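Local coordinates for protein GTP cyclohydrolase 1 type 2 homolog (Escherichia coli, Escherichia coli O157:H7, PDB 1NMO) that binds two iron ions in a dinuclear site and may take part in degrading radiation-damaged nucleotides, as a toroidal homohexamer, at residues I124-P138 with V164-F178. Residues are numbered along the deposited sequence; the frame is centred on the assembly and turned at random.
Sequences IEPLVPWGELTMPVP and VVQRVAWCTGGGQSF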
loop_
_atom_site.group_PDB
_atom_site.type_symbol
_atom_site.label_atom_id
_atom_site.label_comp_id
_atom_site.label_asym_id
_atom_site.label_seq_id
_atom_site.Cartn_x
_atom_site.Cartn_y
_atom_site.Cartn_z
ATOM N N ILE A 124 26.114 28.922 22.650
ATOM C CA ILE A 124 26.095 28.334 23.966
ATOM C C ILE A 124 27.441 27.599 24.163
ATOM O O ILE A 124 28.003 27.561 25.257
ATOM C CB ILE A 124 24.928 27.294 24.021
ATOM C CG1 ILE A 124 23.579 27.974 23.802
ATOM C CG2 ILE A 124 24.942 26.561 25.334
ATOM C CD1 ILE A 124 22.399 26.994 23.957
ATOM N N GLU A 125 27.939 26.996 23.095
ATOM C CA GLU A 125 29.185 26.234 23.092
ATOM C C GLU A 125 29.636 26.286 21.641
ATOM O O GLU A 125 28.862 26.624 20.731
ATOM C CB GLU A 125 28.909 24.789 23.371
ATOM C CG GLU A 125 28.824 24.472 24.812
ATOM C CD GLU A 125 28.346 23.008 25.002
ATOM O OE1 GLU A 125 28.805 22.137 24.252
ATOM O OE2 GLU A 125 27.537 22.723 25.906
ATOM N N PRO A 126 30.884 25.908 21.374
ATOM C CA PRO A 126 31.404 25.932 20.015
ATOM C C PRO A 126 30.476 25.465 18.829
ATOM O O PRO A 126 30.259 26.203 17.788
ATOM C CB PRO A 126 32.713 25.105 20.175
ATOM C CG PRO A 126 33.260 25.614 21.479
ATOM C CD PRO A 126 31.922 25.474 22.331
ATOM N N LEU A 127 29.909 24.280 18.898
ATOM C CA LEU A 127 29.086 23.956 17.733
ATOM C C LEU A 127 27.593 24.094 17.984
ATOM O O LEU A 127 26.783 23.431 17.285
ATOM C CB LEU A 127 29.347 22.507 17.365
ATOM C CG LEU A 127 30.807 22.253 16.934
ATOM C CD1 LEU A 127 31.132 20.764 17.139
ATOM C CD2 LEU A 127 30.978 22.674 15.410
ATOM N N VAL A 128 27.231 24.948 18.960
ATOM C CA VAL A 128 25.862 25.105 19.366
ATOM C C VAL A 128 25.404 26.522 19.475
ATOM O O VAL A 128 25.442 27.082 20.549
ATOM C CB VAL A 128 25.660 24.470 20.756
ATOM C CG1 VAL A 128 24.213 24.334 21.048
ATOM C CG2 VAL A 128 26.277 23.125 20.790
ATOM N N PRO A 129 24.934 27.134 18.381
ATOM C CA PRO A 129 24.457 28.522 18.411
ATOM C C PRO A 129 23.087 28.565 18.989
ATOM O O PRO A 129 22.459 27.498 19.129
ATOM C CB PRO A 129 24.448 28.914 16.944
ATOM C CG PRO A 129 24.203 27.574 16.271
ATOM C CD PRO A 129 25.157 26.679 17.006
ATOM N N TRP A 130 22.633 29.755 19.410
ATOM C CA TRP A 130 21.250 29.862 19.891
ATOM C C TRP A 130 20.683 31.149 19.305
ATOM O O TRP A 130 21.421 31.983 18.810
ATOM C CB TRP A 130 21.134 29.925 21.424
ATOM C CG TRP A 130 21.644 31.242 22.055
ATOM C CD1 TRP A 130 22.912 31.489 22.536
ATOM C CD2 TRP A 130 20.886 32.444 22.296
ATOM N NE1 TRP A 130 22.985 32.764 23.054
ATOM C CE2 TRP A 130 21.755 33.366 22.931
ATOM C CE3 TRP A 130 19.548 32.834 22.043
ATOM C CZ2 TRP A 130 21.333 34.655 23.334
ATOM C CZ3 TRP A 130 19.122 34.169 22.466
ATOM C CH2 TRP A 130 20.012 35.025 23.094
ATOM N N GLY A 131 19.377 31.284 19.318
ATOM C CA GLY A 131 18.774 32.513 18.831
ATOM C C GLY A 131 17.257 32.409 18.928
ATOM O O GLY A 131 16.745 31.592 19.730
ATOM N N GLU A 132 16.569 33.181 18.086
ATOM C CA GLU A 132 15.128 33.198 18.072
ATOM C C GLU A 132 14.455 33.195 16.717
ATOM O O GLU A 132 14.860 33.884 15.744
ATOM C CB GLU A 132 14.603 34.445 18.799
ATOM C CG GLU A 132 15.222 34.728 20.180
ATOM C CD GLU A 132 14.479 35.832 20.954
ATOM O OE1 GLU A 132 13.869 36.751 20.324
ATOM O OE2 GLU A 132 14.510 35.753 22.193
ATOM N N LEU A 133 13.404 32.406 16.643
ATOM C CA LEU A 133 12.625 32.413 15.410
ATOM C C LEU A 133 12.082 33.849 15.318
ATOM O O LEU A 133 11.607 34.422 16.324
ATOM C CB LEU A 133 11.425 31.478 15.536
ATOM C CG LEU A 133 11.794 30.023 15.416
ATOM C CD1 LEU A 133 10.673 29.178 16.044
ATOM C CD2 LEU A 133 12.024 29.692 13.940
ATOM N N THR A 134 12.184 34.435 14.131
ATOM C CA THR A 134 11.669 35.751 13.874
ATOM C C THR A 134 10.156 35.639 13.818
ATOM O O THR A 134 9.480 36.608 13.603
ATOM C CB THR A 134 12.141 36.288 12.527
ATOM O OG1 THR A 134 12.152 35.224 11.567
ATOM C CG2 THR A 134 13.533 36.916 12.673
HETATM N N MSE A 135 9.604 34.460 13.948
HETATM C CA MSE A 135 8.156 34.416 14.001
HETATM C C MSE A 135 7.839 33.248 14.883
HETATM O O MSE A 135 7.582 32.128 14.383
HETATM C CB MSE A 135 7.550 34.256 12.626
HETATM C CG MSE A 135 6.148 34.875 12.596
HETATM SE SE MSE A 135 4.992 34.184 11.108
HETATM C CE MSE A 135 4.893 32.280 11.618
ATOM N N PRO A 136 7.801 33.486 16.227
ATOM C CA PRO A 136 7.530 32.382 17.183
ATOM C C PRO A 136 6.275 31.703 16.804
ATOM O O PRO A 136 5.424 32.394 16.325
ATOM C CB PRO A 136 7.392 33.078 18.525
ATOM C CG PRO A 136 8.131 34.450 18.329
ATOM C CD PRO A 136 7.682 34.805 16.892
ATOM N N VAL A 137 6.192 30.367 16.981
ATOM C CA VAL A 137 5.022 29.542 16.722
ATOM C C VAL A 137 5.000 28.328 17.691
ATOM O O VAL A 137 5.970 28.077 18.384
ATOM C CB VAL A 137 5.027 29.048 15.306
ATOM C CG1 VAL A 137 5.267 30.214 14.424
ATOM C CG2 VAL A 137 6.094 27.949 15.116
ATOM N N PRO A 138 3.856 27.604 17.802
ATOM C CA PRO A 138 3.876 26.456 18.730
ATOM C C PRO A 138 4.713 25.307 18.122
ATOM O O PRO A 138 5.052 25.318 16.930
ATOM C CB PRO A 138 2.400 26.075 18.851
ATOM C CG PRO A 138 1.651 27.378 18.435
ATOM C CD PRO A 138 2.495 27.833 17.262
ATOM N N VAL A 164 4.500 28.029 22.937
ATOM C CA VAL A 164 5.016 28.767 21.794
ATOM C C VAL A 164 6.524 28.613 21.828
ATOM O O VAL A 164 7.132 28.579 22.911
ATOM C CB VAL A 164 4.635 30.249 21.879
ATOM C CG1 VAL A 164 5.192 31.005 20.647
ATOM C CG2 VAL A 164 3.084 30.357 21.879
ATOM N N VAL A 165 7.130 28.478 20.668
ATOM C CA VAL A 165 8.576 28.358 20.622
ATOM C C VAL A 165 9.143 29.679 20.130
ATOM O O VAL A 165 8.829 30.157 19.017
ATOM C CB VAL A 165 9.030 27.297 19.619
ATOM C CG1 VAL A 165 10.537 27.413 19.371
ATOM C CG2 VAL A 165 8.712 25.961 20.133
ATOM N N GLN A 166 10.019 30.258 20.925
ATOM C CA GLN A 166 10.649 31.514 20.494
ATOM C C GLN A 166 12.180 31.370 20.430
ATOM O O GLN A 166 12.773 31.610 19.404
ATOM C CB GLN A 166 10.270 32.689 21.472
ATOM C CG GLN A 166 11.200 33.901 21.263
ATOM C CD GLN A 166 10.502 35.226 21.488
ATOM O OE1 GLN A 166 10.839 36.250 20.855
ATOM N NE2 GLN A 166 9.539 35.226 22.375
ATOM N N ARG A 167 12.789 30.976 21.549
ATOM C CA ARG A 167 14.244 30.842 21.677
ATOM C C ARG A 167 14.604 29.416 21.356
ATOM O O ARG A 167 14.008 28.480 21.877
ATOM C CB ARG A 167 14.664 31.259 23.123
ATOM C CG ARG A 167 16.121 31.034 23.488
ATOM C CD ARG A 167 16.382 31.626 24.925
ATOM N NE ARG A 167 16.181 33.072 24.811
ATOM C CZ ARG A 167 17.003 33.987 25.312
ATOM N NH1 ARG A 167 18.083 33.595 25.999
ATOM N NH2 ARG A 167 16.792 35.294 25.026
ATOM N N VAL A 168 15.587 29.248 20.499
ATOM C CA VAL A 168 15.992 27.932 20.000
ATOM C C VAL A 168 17.517 27.696 20.022
ATOM O O VAL A 168 18.298 28.667 20.103
ATOM C CB VAL A 168 15.533 27.881 18.542
ATOM C CG1 VAL A 168 15.984 26.628 17.905
ATOM C CG2 VAL A 168 14.034 27.964 18.503
ATOM N N ALA A 169 17.985 26.445 20.045
ATOM C CA ALA A 169 19.450 26.317 19.896
ATOM C C ALA A 169 19.532 25.121 18.934
ATOM O O ALA A 169 18.539 24.413 18.766
ATOM C CB ALA A 169 20.176 26.058 21.224
ATOM N N TRP A 170 20.667 24.852 18.307
ATOM C CA TRP A 170 20.655 23.775 17.361
ATOM C C TRP A 170 22.049 23.356 17.078
ATOM O O TRP A 170 22.977 24.098 17.414
ATOM C CB TRP A 170 20.006 24.270 16.077
ATOM C CG TRP A 170 20.722 25.409 15.367
ATOM C CD1 TRP A 170 21.640 25.314 14.373
ATOM C CD2 TRP A 170 20.586 26.826 15.646
ATOM N NE1 TRP A 170 22.096 26.573 14.009
ATOM C CE2 TRP A 170 21.464 27.515 14.769
ATOM C CE3 TRP A 170 19.800 27.578 16.562
ATOM C CZ2 TRP A 170 21.577 28.919 14.766
ATOM C CZ3 TRP A 170 19.911 28.993 16.574
ATOM C CH2 TRP A 170 20.790 29.635 15.684
ATOM N N CYS A 171 22.216 22.179 16.482
ATOM C CA CYS A 171 23.549 21.729 16.054
ATOM C C CYS A 171 23.196 20.825 14.899
ATOM O O CYS A 171 22.448 19.916 15.126
ATOM C CB CYS A 171 24.299 20.908 17.127
ATOM S SG CYS A 171 25.956 20.394 16.496
ATOM N N THR A 172 23.682 21.059 13.675
ATOM C CA THR A 172 23.310 20.169 12.610
ATOM C C THR A 172 24.003 18.740 12.743
ATOM O O THR A 172 24.972 18.564 13.449
ATOM C CB THR A 172 23.726 20.730 11.236
ATOM O OG1 THR A 172 25.162 20.714 11.182
ATOM C CG2 THR A 172 23.111 22.143 10.950
ATOM N N GLY A 173 23.462 17.711 12.093
ATOM C CA GLY A 173 24.132 16.427 12.148
ATOM C C GLY A 173 23.871 15.614 13.367
ATOM O O GLY A 173 22.737 15.574 13.860
ATOM N N GLY A 174 24.896 14.934 13.864
ATOM C CA GLY A 174 24.676 14.147 15.073
ATOM C C GLY A 174 24.935 14.983 16.323
ATOM O O GLY A 174 25.845 14.640 17.092
ATOM N N GLY A 175 24.189 16.092 16.505
ATOM C CA GLY A 175 24.380 16.937 17.670
ATOM C C GLY A 175 23.442 16.662 18.834
ATOM O O GLY A 175 23.375 17.448 19.756
ATOM N N GLN A 176 22.740 15.528 18.829
ATOM C CA GLN A 176 21.774 15.242 19.882
ATOM C C GLN A 176 22.334 15.317 21.264
ATOM O O GLN A 176 21.595 15.503 22.220
ATOM C CB GLN A 176 21.247 13.786 19.880
ATOM C CG GLN A 176 21.104 12.959 18.642
ATOM C CD GLN A 176 22.390 12.421 18.035
ATOM O OE1 GLN A 176 23.109 13.191 17.405
ATOM N NE2 GLN A 176 22.666 11.081 18.173
ATOM N N SER A 177 23.630 15.041 21.414
ATOM C CA SER A 177 24.122 14.973 22.788
ATOM C C SER A 177 24.257 16.355 23.417
ATOM O O SER A 177 24.539 16.479 24.629
ATOM C CB SER A 177 25.444 14.165 22.830
ATOM O OG SER A 177 26.479 14.883 22.200
ATOM N N PHE A 178 23.993 17.398 22.615
ATOM C CA PHE A 178 24.136 18.765 23.110
ATOM C C PHE A 178 22.827 19.237 23.687
ATOM O O PHE A 178 22.701 20.359 24.148
ATOM C CB PHE A 178 24.542 19.681 21.956
ATOM C CG PHE A 178 25.991 19.563 21.580
ATOM C CD1 PHE A 178 26.996 19.842 22.538
ATOM C CD2 PHE A 178 26.370 19.243 20.267
ATOM C CE1 PHE A 178 28.342 19.804 22.191
ATOM C CE2 PHE A 178 27.715 19.201 19.899
ATOM C CZ PHE A 178 28.707 19.472 20.819
#
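Arg167 stacks on the outer rim of the Trp130 indole, NH1 over the ring face and Trp130 CZ3 over the guanidinium centre, 3.6 Å from Arg167 CZ, with the planes 30° apart. Glu132 OE2 approaches this guanidinium at its edge, making a long salt bridge of 3.7 Å to Arg167 NH2. The arginine chain is extended through chi2, and a bend at chi3 (-65°) swings the guanidinium over the indole. Pro129 CG lies over one face of the Trp170 ring, modelled too close for detail to be trusted, and Gly131 N at its edge; Trp170 NE1 is hydrogen-bonded to Asn109 O. Val128 CG2 sits over one face of Phe178, 3.8 Å from the ring centroid, while Glu125, whose OE2 is hydrogen-bonded to Ser181 OG, meets that ring obliquely through OE1.

The backbones pair antiparallel. Gly131 and Val168 exchange two hydrogen bonds, the straighter from Val168 N to Gly131 O at 2.7 Å. Leu133 N continues the ladder to Gln166 O, and after the corner at 134-135 Val165 N donates to Val137 O at 2.6 Å.

Strands 128-137 and 165-170 are neighbours in a mixed sheet of the NIF3 fold; Leu127, just before one, and Cys171, just after the other, lie beside the dinuclear iron site, near Asp101 and Glu219 respectively.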